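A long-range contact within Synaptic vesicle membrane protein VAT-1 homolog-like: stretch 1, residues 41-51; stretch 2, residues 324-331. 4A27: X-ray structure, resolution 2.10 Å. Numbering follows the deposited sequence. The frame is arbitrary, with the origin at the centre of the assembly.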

# COMPACT_ATOMS: atom_id res chain seq x y z
N GLY A 41 -9.80 -21.95 17.73
CA GLY A 41 -9.52 -20.55 18.01
C GLY A 41 -10.78 -19.76 18.30
O GLY A 41 -11.84 -20.00 17.71
N LEU A 42 -10.69 -18.89 19.29
CA LEU A 42 -11.76 -17.89 19.54
C LEU A 42 -11.34 -16.58 18.92
O LEU A 42 -10.22 -16.09 19.19
CB LEU A 42 -11.97 -17.72 21.03
CG LEU A 42 -13.29 -18.24 21.56
CD1 LEU A 42 -13.04 -19.17 22.70
CD2 LEU A 42 -14.14 -17.04 21.97
N ASN A 43 -12.18 -16.04 18.04
CA ASN A 43 -11.89 -14.78 17.41
C ASN A 43 -13.01 -13.78 17.64
O ASN A 43 -14.17 -14.14 17.83
CB ASN A 43 -11.65 -15.01 15.90
CG ASN A 43 -10.45 -15.89 15.62
OD1 ASN A 43 -9.32 -15.41 15.65
ND2 ASN A 43 -10.68 -17.21 15.36
N PHE A 44 -12.66 -12.51 17.57
CA PHE A 44 -13.64 -11.46 17.76
C PHE A 44 -14.84 -11.59 16.83
O PHE A 44 -15.97 -11.32 17.25
CB PHE A 44 -13.01 -10.09 17.56
CG PHE A 44 -13.82 -8.99 18.16
CD1 PHE A 44 -13.73 -8.71 19.53
CD2 PHE A 44 -14.70 -8.24 17.37
CE1 PHE A 44 -14.50 -7.70 20.11
CE2 PHE A 44 -15.47 -7.21 17.94
CZ PHE A 44 -15.37 -6.94 19.31
N ILE A 45 -14.61 -11.97 15.58
CA ILE A 45 -15.70 -12.20 14.65
C ILE A 45 -16.77 -13.19 15.20
O ILE A 45 -17.99 -13.03 14.93
CB ILE A 45 -15.14 -12.66 13.26
CG1 ILE A 45 -16.25 -12.63 12.19
CG2 ILE A 45 -14.54 -14.06 13.36
CD1 ILE A 45 -16.72 -11.26 11.82
N ASP A 46 -16.34 -14.18 15.99
CA ASP A 46 -17.28 -15.12 16.62
C ASP A 46 -18.30 -14.39 17.50
O ASP A 46 -19.48 -14.77 17.56
CB ASP A 46 -16.55 -16.24 17.42
CG ASP A 46 -15.53 -17.04 16.57
OD1 ASP A 46 -15.85 -17.42 15.43
OD2 ASP A 46 -14.40 -17.31 17.04
N LEU A 47 -17.87 -13.33 18.18
CA LEU A 47 -18.80 -12.51 18.97
C LEU A 47 -19.80 -11.77 18.08
O LEU A 47 -20.96 -11.63 18.43
CB LEU A 47 -18.07 -11.50 19.85
CG LEU A 47 -17.40 -12.08 21.09
CD1 LEU A 47 -16.26 -13.02 20.65
CD2 LEU A 47 -16.91 -10.96 22.00
N MET A 48 -19.34 -11.37 16.91
CA MET A 48 -20.20 -10.71 15.93
C MET A 48 -21.20 -11.67 15.29
O MET A 48 -22.37 -11.29 15.08
CB MET A 48 -19.35 -10.07 14.83
CG MET A 48 -18.33 -9.01 15.32
SD MET A 48 -19.12 -7.57 16.09
CE MET A 48 -19.18 -8.08 17.83
N VAL A 49 -20.74 -12.87 14.95
CA VAL A 49 -21.62 -13.92 14.43
C VAL A 49 -22.70 -14.22 15.47
O VAL A 49 -23.86 -14.37 15.12
CB VAL A 49 -20.84 -15.24 14.08
N ARG A 50 -22.31 -14.25 16.74
CA ARG A 50 -23.26 -14.51 17.83
C ARG A 50 -24.39 -13.47 17.94
O ARG A 50 -25.53 -13.82 18.23
CB ARG A 50 -22.51 -14.60 19.16
CG ARG A 50 -23.28 -15.33 20.24
CD ARG A 50 -23.75 -14.43 21.36
NE ARG A 50 -22.62 -13.86 22.09
CZ ARG A 50 -22.38 -12.57 22.29
NH1 ARG A 50 -23.22 -11.63 21.85
NH2 ARG A 50 -21.30 -12.20 22.96
N GLN A 51 -24.08 -12.20 17.70
CA GLN A 51 -25.12 -11.15 17.68
C GLN A 51 -25.82 -11.02 16.33
O GLN A 51 -26.82 -10.34 16.24
CB GLN A 51 -24.53 -9.80 18.07
CG GLN A 51 -24.01 -9.74 19.49
CD GLN A 51 -23.35 -8.41 19.80
OE1 GLN A 51 -22.48 -7.95 19.05
NE2 GLN A 51 -23.78 -7.77 20.88
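Stretch 2, residues 324-331: EAMQRIHD

Stretch 2 is helical from E324 to H330, the helix having begun earlier in the chain, and D331 follows it as loop or turn. It crosses the helix 44-51 of stretch 1 at -110°, with the two axes 10.0 Å apart at closest approach; the backbones come nearest where L47 CA lies 6.7 Å from M326 CA and F44 CA 7.1 Å from I329 CA. No hydrogen bond links the stretches, and the contact, 446 Å² in all, is chiefly apolar packing.

M326 contributes most. Its CA-to-CB bond points sideways, but the side chain (m, t, t) reaches down to stretch 1, so that its end comes nearer: M326 CG lies 3.9 Å from both L42 CD2 and L47 CD1, M326 SD is 3.9 Å from R50 NE, and M326 CE ends 3.3 Å from D46 O. R50 NE is buried here without a hydrogen-bonding partner. I329, one helical turn on, points toward stretch 1 and fits between three side chains, its CD1 3.3 Å from L42 CD2 and its CG2 3.8 Å from F44 CD1 and 4.0 Å from L47 CD2. L42 also meets A325, CD1 to CB at 3.8 Å. L47 CD2 reaches the helix backbone, 3.6 Å from M326 O and 3.8 Å from H330 N, two atoms joined by a helical hydrogen bond.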

# COMPACT_ATOMS: atom_id res chain seq x y z
N GLU A 324 -18.20 -17.97 28.83
CA GLU A 324 -17.24 -17.25 29.68
C GLU A 324 -16.00 -16.75 28.89
O GLU A 324 -15.49 -15.67 29.15
CB GLU A 324 -16.80 -18.11 30.86
CG GLU A 324 -16.00 -17.37 31.91
CD GLU A 324 -15.60 -18.22 33.14
OE1 GLU A 324 -16.15 -19.35 33.36
OE2 GLU A 324 -14.71 -17.73 33.87
N ALA A 325 -15.54 -17.53 27.91
CA ALA A 325 -14.43 -17.08 27.10
C ALA A 325 -14.83 -15.86 26.26
O ALA A 325 -14.06 -14.91 26.13
CB ALA A 325 -13.96 -18.20 26.22
N MET A 326 -16.00 -15.91 25.63
CA MET A 326 -16.50 -14.78 24.85
C MET A 326 -16.62 -13.53 25.66
O MET A 326 -16.29 -12.43 25.19
CB MET A 326 -17.87 -15.09 24.25
CG MET A 326 -17.74 -15.85 22.95
SD MET A 326 -19.30 -15.95 22.12
CE MET A 326 -18.78 -16.22 20.44
N GLN A 327 -17.08 -13.69 26.89
CA GLN A 327 -17.22 -12.57 27.80
C GLN A 327 -15.88 -11.95 28.03
O GLN A 327 -15.73 -10.72 28.01
CB GLN A 327 -17.79 -13.03 29.13
CG GLN A 327 -18.00 -11.93 30.13
CD GLN A 327 -19.12 -10.96 29.69
OE1 GLN A 327 -20.24 -11.39 29.42
NE2 GLN A 327 -18.80 -9.66 29.59
N ARG A 328 -14.87 -12.78 28.22
CA ARG A 328 -13.50 -12.25 28.44
C ARG A 328 -12.97 -11.46 27.25
O ARG A 328 -12.31 -10.43 27.42
CB ARG A 328 -12.58 -13.40 28.83
CG ARG A 328 -11.12 -13.01 29.17
CD ARG A 328 -10.39 -14.29 29.56
NE ARG A 328 -8.93 -14.15 29.71
CZ ARG A 328 -8.29 -14.11 30.88
NH1 ARG A 328 -8.96 -14.14 32.03
NH2 ARG A 328 -6.97 -14.02 30.89
N ILE A 329 -13.24 -11.92 26.03
CA ILE A 329 -12.83 -11.19 24.83
C ILE A 329 -13.59 -9.87 24.72
O ILE A 329 -13.01 -8.83 24.40
CB ILE A 329 -13.10 -11.99 23.54
CG1 ILE A 329 -12.20 -13.21 23.46
CG2 ILE A 329 -12.88 -11.12 22.30
CD1 ILE A 329 -12.57 -14.15 22.34
N HIS A 330 -14.89 -9.89 25.02
CA HIS A 330 -15.67 -8.66 25.06
C HIS A 330 -15.07 -7.67 26.07
O HIS A 330 -14.96 -6.50 25.77
CB HIS A 330 -17.12 -8.95 25.39
CG HIS A 330 -17.96 -7.72 25.57
ND1 HIS A 330 -18.23 -6.84 24.54
CD2 HIS A 330 -18.57 -7.22 26.67
CE1 HIS A 330 -18.98 -5.86 25.00
NE2 HIS A 330 -19.21 -6.06 26.28
N ASP A 331 -14.67 -8.16 27.24
CA ASP A 331 -14.11 -7.35 28.31
C ASP A 331 -12.64 -7.01 28.11
O ASP A 331 -12.03 -6.40 29.00
CB ASP A 331 -14.26 -8.07 29.66
CG ASP A 331 -15.72 -8.18 30.11
OD1 ASP A 331 -16.62 -7.71 29.39
OD2 ASP A 331 -15.97 -8.76 31.19